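AztD protein (Citrobacter koseri, PDB 6CMK) acts as a periplasmic zinc chaperone, handing one zinc ion directly to the solute-binding protein AztC of the AztABCD zinc transport system. Local coordinates at residues Leu117-Gly125 and Gln136-Leu147; Tyr314-Leu322 and Pro353-Val364. One frame throughout, in Å; residues are numbered along the deposited sequence. Where two conformers were deposited one is given.

Contact 1 of 2, residues Leu117-Gly125 and Gln136-Leu147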
loop_
_atom_site.group_PDB
_atom_site.type_symbol
_atom_site.label_atom_id
_atom_site.label_comp_id
_atom_site.label_asym_id
_atom_site.label_seq_id
_atom_site.Cartn_x
_atom_site.Cartn_y
_atom_site.Cartn_z
ATOM N N LEU B 117 3.058 22.699 -13.019
ATOM C CA LEU B 117 2.056 23.104 -12.043
ATOM C C LEU B 117 2.666 24.025 -11.000
ATOM O O LEU B 117 3.604 23.644 -10.288
ATOM C CB LEU B 117 1.437 21.892 -11.350
ATOM C CG LEU B 117 0.459 22.282 -10.229
ATOM C CD1 LEU B 117 -0.810 22.844 -10.823
ATOM C CD2 LEU B 117 0.108 21.108 -9.364
ATOM N N GLU B 118 2.098 25.222 -10.896
ATOM C CA GLU B 118 2.344 26.133 -9.789
ATOM C C GLU B 118 1.004 26.529 -9.193
ATOM O O GLU B 118 0.031 26.738 -9.923
ATOM C CB GLU B 118 3.077 27.397 -10.226
ATOM C CG GLU B 118 4.498 27.204 -10.694
ATOM C CD GLU B 118 5.175 28.535 -10.968
ATOM O OE1 GLU B 118 4.465 29.561 -11.012
ATOM O OE2 GLU B 118 6.411 28.557 -11.129
ATOM N N LEU B 119 0.961 26.634 -7.873
ATOM C CA LEU B 119 -0.181 27.182 -7.158
ATOM C C LEU B 119 0.215 28.547 -6.623
ATOM O O LEU B 119 1.212 28.661 -5.906
ATOM C CB LEU B 119 -0.601 26.276 -6.001
ATOM C CG LEU B 119 -0.721 24.788 -6.322
ATOM C CD1 LEU B 119 -1.059 24.009 -5.065
ATOM C CD2 LEU B 119 -1.772 24.582 -7.402
ATOM N N THR B 120 -0.570 29.570 -6.944
ATOM C CA THR B 120 -0.234 30.926 -6.539
ATOM C C THR B 120 -1.318 31.519 -5.657
ATOM O O THR B 120 -2.512 31.251 -5.833
ATOM C CB THR B 120 -0.001 31.826 -7.750
ATOM O OG1 THR B 120 -1.211 31.929 -8.509
ATOM C CG2 THR B 120 1.098 31.244 -8.618
ATOM N N GLY B 121 -0.871 32.295 -4.685
ATOM C CA GLY B 121 -1.750 32.998 -3.778
ATOM C C GLY B 121 -0.924 33.551 -2.645
ATOM O O GLY B 121 0.249 33.206 -2.466
ATOM N N LYS B 122 -1.553 34.425 -1.871
ATOM C CA LYS B 122 -0.842 35.113 -0.803
ATOM C C LYS B 122 -0.560 34.174 0.364
ATOM O O LYS B 122 -1.478 33.571 0.927
ATOM C CB LYS B 122 -1.651 36.323 -0.342
ATOM C CG LYS B 122 -1.657 37.448 -1.376
ATOM C CD LYS B 122 -2.779 38.466 -1.165
ATOM C CE LYS B 122 -3.990 38.171 -2.054
ATOM N NZ LYS B 122 -4.759 39.390 -2.443
ATOM N N LYS B 123 0.724 34.055 0.720
ATOM C CA LYS B 123 1.208 33.316 1.887
ATOM C C LYS B 123 0.744 31.859 1.914
ATOM O O LYS B 123 0.023 31.450 2.837
ATOM C CB LYS B 123 0.770 34.021 3.177
ATOM C CG LYS B 123 1.611 35.249 3.512
ATOM C CD LYS B 123 1.132 35.946 4.782
ATOM C CE LYS B 123 0.331 37.203 4.470
ATOM N NZ LYS B 123 1.151 38.243 3.783
ATOM N N PRO B 124 1.146 31.034 0.951
ATOM C CA PRO B 124 0.806 29.612 1.046
ATOM C C PRO B 124 1.298 29.046 2.368
ATOM O O PRO B 124 2.394 29.370 2.837
ATOM C CB PRO B 124 1.515 28.985 -0.159
ATOM C CG PRO B 124 2.572 29.944 -0.536
ATOM C CD PRO B 124 2.018 31.310 -0.202
ATOM N N GLY B 125 0.442 28.247 2.996
ATOM C CA GLY B 125 0.740 27.660 4.281
ATOM C C GLY B 125 0.636 26.154 4.242
ATOM O O GLY B 125 1.351 25.509 3.474
ATOM N N GLN B 136 -4.131 22.733 -0.700
ATOM C CA GLN B 136 -3.123 23.731 -0.373
ATOM C C GLN B 136 -3.815 24.934 0.259
ATOM O O GLN B 136 -4.713 25.528 -0.352
ATOM C CB GLN B 136 -2.332 24.140 -1.619
ATOM C CG GLN B 136 -1.324 25.262 -1.380
ATOM C CD GLN B 136 -0.214 24.813 -0.455
ATOM O OE1 GLN B 136 0.482 23.837 -0.740
ATOM N NE2 GLN B 136 -0.049 25.508 0.658
ATOM N N TRP B 137 -3.405 25.278 1.476
ATOM C CA TRP B 137 -3.912 26.450 2.177
ATOM C C TRP B 137 -3.115 27.692 1.804
ATOM O O TRP B 137 -1.903 27.633 1.572
ATOM C CB TRP B 137 -3.843 26.239 3.687
ATOM C CG TRP B 137 -4.643 27.229 4.467
ATOM C CD1 TRP B 137 -4.229 28.440 4.947
ATOM C CD2 TRP B 137 -6.006 27.082 4.862
ATOM N NE1 TRP B 137 -5.264 29.062 5.616
ATOM C CE2 TRP B 137 -6.365 28.243 5.575
ATOM C CE3 TRP B 137 -6.964 26.077 4.676
ATOM C CZ2 TRP B 137 -7.635 28.423 6.108
ATOM C CZ3 TRP B 137 -8.234 26.266 5.205
ATOM C CH2 TRP B 137 -8.550 27.427 5.918
ATOM N N PHE B 138 -3.809 28.830 1.759
ATOM C CA PHE B 138 -3.171 30.129 1.553
ATOM C C PHE B 138 -3.624 31.054 2.675
ATOM O O PHE B 138 -4.803 31.413 2.747
ATOM C CB PHE B 138 -3.516 30.722 0.179
ATOM C CG PHE B 138 -2.867 30.000 -0.965
ATOM C CD1 PHE B 138 -3.464 28.877 -1.507
ATOM C CD2 PHE B 138 -1.660 30.433 -1.486
ATOM C CE1 PHE B 138 -2.872 28.197 -2.553
ATOM C CE2 PHE B 138 -1.063 29.765 -2.534
ATOM C CZ PHE B 138 -1.672 28.637 -3.068
ATOM N N ASP B 139 -2.683 31.434 3.542
ATOM C CA ASP B 139 -2.995 32.241 4.716
ATOM C C ASP B 139 -3.559 33.611 4.362
ATOM O O ASP B 139 -4.253 34.210 5.192
ATOM C CB ASP B 139 -1.744 32.426 5.572
ATOM C CG ASP B 139 -1.310 31.151 6.277
ATOM O OD1 ASP B 139 -2.033 30.131 6.222
ATOM O OD2 ASP B 139 -0.226 31.175 6.896
ATOM N N GLY B 140 -3.266 34.133 3.170
ATOM C CA GLY B 140 -3.723 35.452 2.776
ATOM C C GLY B 140 -4.876 35.461 1.800
ATOM O O GLY B 140 -5.244 36.538 1.311
ATOM N N GLU B 141 -5.466 34.310 1.501
ATOM C CA GLU B 141 -6.568 34.202 0.564
ATOM C C GLU B 141 -7.808 33.753 1.322
ATOM O O GLU B 141 -7.721 33.193 2.415
ATOM C CB GLU B 141 -6.249 33.215 -0.568
ATOM C CG GLU B 141 -5.001 33.549 -1.386
ATOM C CD GLU B 141 -5.169 34.752 -2.281
ATOM O OE1 GLU B 141 -6.323 35.071 -2.642
ATOM O OE2 GLU B 141 -4.144 35.380 -2.619
ATOM N N ASP B 142 -8.972 34.036 0.748
ATOM C CA ASP B 142 -10.224 33.593 1.338
ATOM C C ASP B 142 -10.650 32.227 0.821
ATOM O O ASP B 142 -11.779 31.810 1.086
ATOM C CB ASP B 142 -11.327 34.619 1.079
ATOM C CG ASP B 142 -11.706 34.718 -0.388
ATOM O OD1 ASP B 142 -11.260 33.877 -1.197
ATOM O OD2 ASP B 142 -12.463 35.651 -0.734
ATOM N N SER B 143 -9.763 31.531 0.099
ATOM C CA SER B 143 -10.025 30.204 -0.444
ATOM C C SER B 143 -8.789 29.327 -0.305
ATOM O O SER B 143 -7.652 29.813 -0.305
ATOM C CB SER B 143 -10.422 30.266 -1.930
ATOM O OG SER B 143 -11.638 30.969 -2.109
ATOM N N ALA B 144 -9.027 28.025 -0.184
ATOM C CA ALA B 144 -7.997 27.010 -0.342
ATOM C C ALA B 144 -8.120 26.385 -1.724
ATOM O O ALA B 144 -9.160 26.477 -2.371
ATOM C CB ALA B 144 -8.117 25.932 0.739
ATOM N N GLN B 145 -7.041 25.749 -2.179
ATOM C CA GLN B 145 -6.991 25.193 -3.526
ATOM C C GLN B 145 -6.923 23.677 -3.443
ATOM O O GLN B 145 -6.033 23.127 -2.794
ATOM C CB GLN B 145 -5.806 25.755 -4.301
ATOM C CG GLN B 145 -5.936 27.253 -4.517
ATOM C CD GLN B 145 -4.803 27.847 -5.324
ATOM O OE1 GLN B 145 -4.137 27.161 -6.098
ATOM N NE2 GLN B 145 -4.585 29.135 -5.148
ATOM N N ILE B 146 -7.881 23.009 -4.077
ATOM C CA ILE B 146 -7.963 21.552 -4.073
ATOM C C ILE B 146 -7.692 21.050 -5.485
ATOM O O ILE B 146 -8.205 21.601 -6.465
ATOM C CB ILE B 146 -9.331 21.065 -3.547
ATOM C CG1 ILE B 146 -9.403 21.206 -2.020
ATOM C CG2 ILE B 146 -9.564 19.595 -3.869
ATOM C CD1 ILE B 146 -9.607 22.615 -1.525
ATOM N N LEU B 147 -6.890 19.997 -5.587
ATOM C CA LEU B 147 -6.511 19.445 -6.877
ATOM C C LEU B 147 -6.141 17.984 -6.673
ATOM O O LEU B 147 -6.338 17.422 -5.593
ATOM C CB LEU B 147 -5.373 20.244 -7.505
ATOM C CG LEU B 147 -4.111 20.421 -6.668
ATOM C CD1 LEU B 147 -2.952 20.558 -7.613
ATOM C CD2 LEU B 147 -4.203 21.646 -5.756
HETATM O O HOH W 1 -3.028 28.595 -8.201
#
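Leu117 and Leu147 meet tip to tip, CD2 against CD1, where one blade of this beta propeller hands over to the next: residues 117-120 end a strand of one sheet, and 124-125 begin the first strand of the following sheet, to which 136-138 and 143-147 belong. Leu119 also points toward the second segment. Its CD1 rests on CB of Gln136, and its CB lies in the plane of the Phe138 ring, at the edge by CZ.

The Gln145 side chain, extended beyond CG, runs past Leu119 to the backbone beyond. NE2 gives a hydrogen bond of 3.0 Å to Thr120 O, while OE1 takes one from a water that in turn accepts from Thr120 N, so the amide holds Thr120 directly through NE2 and by way of a water through OE1. Gly121 then packs obliquely against Phe138, its N 3.3 Å from CE2.

Lys122 O accepts from Gly140 N and Lys123 O from Asp139 N at 2.8 Å, both donors in the type I turn from Phe138 to Glu141. That turn reaches towards a zinc site, because Asp139 OD2 is hydrogen-bonded to ND1 of the zinc ligand His169. Pro124 pairs with Phe138 as an antiparallel non-hydrogen-bonded pair and lays CB 3.6 Å from CE2 of the ring.

At Gly125 the bent Gln136 side chain (chi2 66°) brings NE2 to Gly125 O, well above the carbonyl plane, and to Trp137 O; the latter oxygen also accepts from Gly125 N at 2.8 Å, with an N-H...O angle of 172°.

Contact 2 of 2, residues Tyr314-Leu322 and Pro353-Val364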
loop_
_atom_site.group_PDB
_atom_site.type_symbol
_atom_site.label_atom_id
_atom_site.label_comp_id
_atom_site.label_asym_id
_atom_site.label_seq_id
_atom_site.Cartn_x
_atom_site.Cartn_y
_atom_site.Cartn_z
ATOM N N TYR B 314 11.438 9.274 15.490
ATOM C CA TYR B 314 12.658 9.961 15.904
ATOM C C TYR B 314 12.365 11.404 16.280
ATOM O O TYR B 314 11.580 12.077 15.619
ATOM C CB TYR B 314 13.718 9.931 14.792
ATOM C CG TYR B 314 13.923 8.536 14.306
ATOM C CD1 TYR B 314 14.513 7.586 15.124
ATOM C CD2 TYR B 314 13.459 8.145 13.066
ATOM C CE1 TYR B 314 14.650 6.288 14.698
ATOM C CE2 TYR B 314 13.593 6.857 12.633
ATOM C CZ TYR B 314 14.194 5.937 13.446
ATOM O OH TYR B 314 14.317 4.638 13.008
ATOM N N VAL B 315 13.001 11.864 17.355
ATOM C CA VAL B 315 12.932 13.259 17.779
ATOM C C VAL B 315 14.349 13.798 17.847
ATOM O O VAL B 315 15.241 13.146 18.403
ATOM C CB VAL B 315 12.243 13.424 19.144
ATOM C CG1 VAL B 315 11.924 14.900 19.394
ATOM C CG2 VAL B 315 10.999 12.577 19.244
ATOM N N PHE B 316 14.557 14.980 17.283
ATOM C CA PHE B 316 15.826 15.682 17.418
ATOM C C PHE B 316 15.654 16.791 18.446
ATOM O O PHE B 316 14.661 17.520 18.419
ATOM C CB PHE B 316 16.281 16.274 16.080
ATOM C CG PHE B 316 17.726 16.693 16.069
ATOM C CD1 PHE B 316 18.091 17.975 16.419
ATOM C CD2 PHE B 316 18.712 15.792 15.718
ATOM C CE1 PHE B 316 19.421 18.356 16.419
ATOM C CE2 PHE B 316 20.039 16.163 15.713
ATOM C CZ PHE B 316 20.394 17.448 16.066
ATOM N N THR B 317 16.618 16.911 19.357
ATOM C CA THR B 317 16.527 17.865 20.452
ATOM C C THR B 317 17.651 18.890 20.343
ATOM O O THR B 317 18.644 18.686 19.640
ATOM C CB THR B 317 16.565 17.153 21.821
ATOM O OG1 THR B 317 17.576 16.133 21.828
ATOM C CG2 THR B 317 15.212 16.518 22.144
ATOM N N GLU B 318 17.468 20.008 21.050
ATOM C CA GLU B 318 18.348 21.162 20.898
ATOM C C GLU B 318 19.776 20.865 21.336
ATOM O O GLU B 318 20.694 21.575 20.918
ATOM C CB GLU B 318 17.787 22.343 21.689
ATOM C CG GLU B 318 17.757 22.106 23.189
ATOM C CD GLU B 318 17.181 23.273 23.958
ATOM O OE1 GLU B 318 16.563 23.036 25.021
ATOM O OE2 GLU B 318 17.343 24.426 23.500
ATOM N N ASP B 319 19.982 19.819 22.134
ATOM C CA ASP B 319 21.315 19.436 22.576
ATOM C C ASP B 319 22.165 18.842 21.461
ATOM O O ASP B 319 23.349 18.566 21.692
ATOM C CB ASP B 319 21.226 18.437 23.739
ATOM C CG ASP B 319 20.310 17.268 23.449
ATOM O OD1 ASP B 319 19.994 17.045 22.267
ATOM O OD2 ASP B 319 19.903 16.575 24.408
ATOM N N GLY B 320 21.609 18.652 20.268
ATOM C CA GLY B 320 22.334 18.036 19.177
ATOM C C GLY B 320 22.118 16.548 19.037
ATOM O O GLY B 320 22.783 15.918 18.209
ATOM N N LYS B 321 21.215 15.969 19.812
ATOM C CA LYS B 321 21.038 14.526 19.839
ATOM C C LYS B 321 19.813 14.099 19.041
ATOM O O LYS B 321 18.782 14.778 19.008
ATOM C CB LYS B 321 20.896 14.006 21.270
ATOM C CG LYS B 321 22.137 14.143 22.143
ATOM C CD LYS B 321 21.931 13.318 23.407
ATOM C CE LYS B 321 23.034 13.492 24.430
ATOM N NZ LYS B 321 22.867 12.474 25.510
ATOM N N LEU B 322 19.944 12.948 18.402
ATOM C CA LEU B 322 18.818 12.258 17.796
ATOM C C LEU B 322 18.337 11.205 18.782
ATOM O O LEU B 322 19.154 10.469 19.345
ATOM C CB LEU B 322 19.237 11.618 16.473
ATOM C CG LEU B 322 18.111 10.924 15.697
ATOM C CD1 LEU B 322 17.065 11.919 15.241
ATOM C CD2 LEU B 322 18.674 10.165 14.516
ATOM N N PRO B 353 18.488 21.554 12.526
ATOM C CA PRO B 353 18.379 20.242 11.876
ATOM C C PRO B 353 16.949 19.781 11.622
ATOM O O PRO B 353 16.019 20.097 12.368
ATOM C CB PRO B 353 19.089 19.322 12.870
ATOM C CG PRO B 353 20.144 20.209 13.453
ATOM C CD PRO B 353 19.445 21.524 13.647
ATOM N N ARG B 354 16.800 18.998 10.550
ATOM C CA ARG B 354 15.567 18.305 10.199
ATOM C C ARG B 354 15.917 16.859 9.865
ATOM O O ARG B 354 17.004 16.581 9.343
ATOM C CB ARG B 354 14.860 18.982 9.004
ATOM C CG ARG B 354 14.424 20.440 9.276
ATOM C CD ARG B 354 13.304 20.420 10.298
ATOM N NE ARG B 354 12.702 21.722 10.576
ATOM C CZ ARG B 354 13.003 22.503 11.605
ATOM N NH1 ARG B 354 13.935 22.148 12.478
ATOM N NH2 ARG B 354 12.359 23.655 11.759
ATOM N N ILE B 355 14.992 15.942 10.192
ATOM C CA ILE B 355 15.170 14.498 10.034
ATOM C C ILE B 355 14.382 14.006 8.825
ATOM O O ILE B 355 13.231 14.406 8.615
ATOM C CB ILE B 355 14.692 13.723 11.281
ATOM C CG1 ILE B 355 15.101 14.367 12.610
ATOM C CG2 ILE B 355 15.180 12.289 11.213
ATOM C CD1 ILE B 355 14.245 13.844 13.782
ATOM N N ALA B 356 14.980 13.094 8.057
ATOM C CA ALA B 356 14.245 12.264 7.103
ATOM C C ALA B 356 14.702 10.816 7.226
ATOM O O ALA B 356 15.767 10.524 7.763
ATOM C CB ALA B 356 14.435 12.732 5.652
ATOM N N VAL B 357 13.880 9.901 6.707
ATOM C CA VAL B 357 14.202 8.475 6.708
ATOM C C VAL B 357 14.066 7.938 5.289
ATOM O O VAL B 357 13.059 8.190 4.625
ATOM C CB VAL B 357 13.288 7.676 7.657
ATOM C CG1 VAL B 357 13.737 6.213 7.704
ATOM C CG2 VAL B 357 13.292 8.271 9.055
ATOM N N ALA B 358 15.070 7.183 4.837
ATOM C CA ALA B 358 15.025 6.511 3.545
ATOM C C ALA B 358 15.666 5.142 3.692
ATOM O O ALA B 358 16.792 5.035 4.185
ATOM C CB ALA B 358 15.752 7.305 2.453
ATOM N N ASP B 359 14.947 4.104 3.257
ATOM C CA ASP B 359 15.436 2.720 3.268
ATOM C C ASP B 359 15.852 2.391 4.700
ATOM O O ASP B 359 15.016 2.495 5.611
ATOM C CB ASP B 359 16.534 2.569 2.210
ATOM C CG ASP B 359 16.740 1.132 1.780
ATOM O OD1 ASP B 359 15.831 0.303 2.001
ATOM O OD2 ASP B 359 17.813 0.827 1.224
ATOM N N ASN B 360 17.099 2.013 4.948
ATOM C CA ASN B 360 17.537 1.653 6.292
ATOM C C ASN B 360 18.452 2.715 6.889
ATOM O O ASN B 360 19.323 2.412 7.706
ATOM C CB ASN B 360 18.222 0.291 6.255
ATOM C CG ASN B 360 17.284 -0.806 5.781
ATOM O OD1 ASN B 360 16.063 -0.727 5.977
ATOM N ND2 ASN B 360 17.843 -1.829 5.141
ATOM N N LYS B 361 18.251 3.969 6.489
ATOM C CA LYS B 361 19.098 5.070 6.907
ATOM C C LYS B 361 18.252 6.233 7.405
ATOM O O LYS B 361 17.125 6.465 6.941
ATOM C CB LYS B 361 19.994 5.550 5.760
ATOM C CG LYS B 361 21.054 4.553 5.363
ATOM C CD LYS B 361 21.747 4.979 4.087
ATOM C CE LYS B 361 23.036 4.205 3.866
ATOM N NZ LYS B 361 23.858 4.799 2.776
ATOM N N ILE B 362 18.830 6.970 8.343
ATOM C CA ILE B 362 18.263 8.196 8.882
ATOM C C ILE B 362 19.162 9.351 8.470
ATOM O O ILE B 362 20.395 9.236 8.504
ATOM C CB ILE B 362 18.133 8.133 10.415
ATOM C CG1 ILE B 362 17.301 6.914 10.838
ATOM C CG2 ILE B 362 17.482 9.413 10.933
ATOM C CD1 ILE B 362 17.412 6.616 12.322
ATOM N N TYR B 363 18.543 10.458 8.073
ATOM C CA TYR B 363 19.243 11.618 7.530
ATOM C C TYR B 363 18.912 12.838 8.374
ATOM O O TYR B 363 17.738 13.126 8.622
ATOM C CB TYR B 363 18.853 11.871 6.068
ATOM C CG TYR B 363 19.160 10.710 5.178
ATOM C CD1 TYR B 363 18.321 9.601 5.149
ATOM C CD2 TYR B 363 20.312 10.687 4.403
ATOM C CE1 TYR B 363 18.614 8.513 4.364
ATOM C CE2 TYR B 363 20.606 9.595 3.603
ATOM C CZ TYR B 363 19.741 8.518 3.591
ATOM O OH TYR B 363 20.020 7.414 2.803
ATOM N N VAL B 364 19.945 13.553 8.810
ATOM C CA VAL B 364 19.779 14.724 9.660
ATOM C C VAL B 364 20.529 15.872 9.008
ATOM O O VAL B 364 21.750 15.794 8.832
ATOM C CB VAL B 364 20.301 14.482 11.090
ATOM C CG1 VAL B 364 20.141 15.751 11.924
ATOM C CG2 VAL B 364 19.569 13.318 11.744
#
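Tyr314 and Ile362 form the first of two CH-pi contacts between segments 314-322 and 353-364. The two side chains come from opposite directions, and CD1 of Ile362 sits over one face of the tyrosine ring, 3.8 Å from its centroid and displaced toward the rim at CZ. The phenol oxygen beyond is held by a hydrogen bond to Asp306. In the second, Pro353 CB lies 3.9 Å from the centroid of the Phe316 ring, 19° off the ring normal, with CG of the proline near CE1. The opposite face of Phe316 is met by the carbonyl oxygen of Lys321, which places the ring between its own hairpin and the proline. With CG anti to the backbone N (chi1 -165°), the Phe316 ring reaches both Pro353 and Val364.

The remaining contacts across the interface are apolar, mostly between aliphatic groups. Ile355 CD1 enters between Tyr314 and Phe316, 3.9 Å from Phe316 CB, and also reaches Leu322 CD1 at 3.7 Å. These residues lie on facing sheets of successive blades in the beta propeller: 314-317 and 321-322 belong to the two middle strands of one blade, 355-358 and 361-364 to the first two strands of the next. Leu322 divides its methyls, CD1 going to Ile355 and CD2 to Ile362 CG2 at 3.9 Å. Val357 CG2 approaches Tyr314 CE2 obliquely, and Val364 CG1 does the same to Phe316 CE2.

Polar interactions stay within each segment or lead outside the pair. In the type I turn from Thr317 to Gly320, Asp319 OD1 receives Thr317 OG1 at 2.6 Å and Lys321 N from opposite faces of its carboxylate plane, the latter bond making an Asx turn. On the other segment, Arg354 NH1 donates to Pro353 O at 2.9 Å.

Overall arrangement
Both contacts join successive blades of the propeller, on opposite sides of the chain's centre. Their centres are 30 Å apart and their nearest atoms about 14 Å, so they do not touch. Along the chain contact 1 closes before contact 2 opens. Contact 1 covers the direct passage from strand 113-120 into the sheet of strands 124-130, 133-138 and 143-148; contact 2 brings together two sheets farther along, 300-337 and 355-387. Blade-to-blade packing thus recurs at separate places round the propeller, but in different character: contact 1 is partly buried, rich in hydrogen bonds and adjoins the zinc site of His126, His169 and His216, whereas contact 2 is buried apolar packing away from the annotated sites.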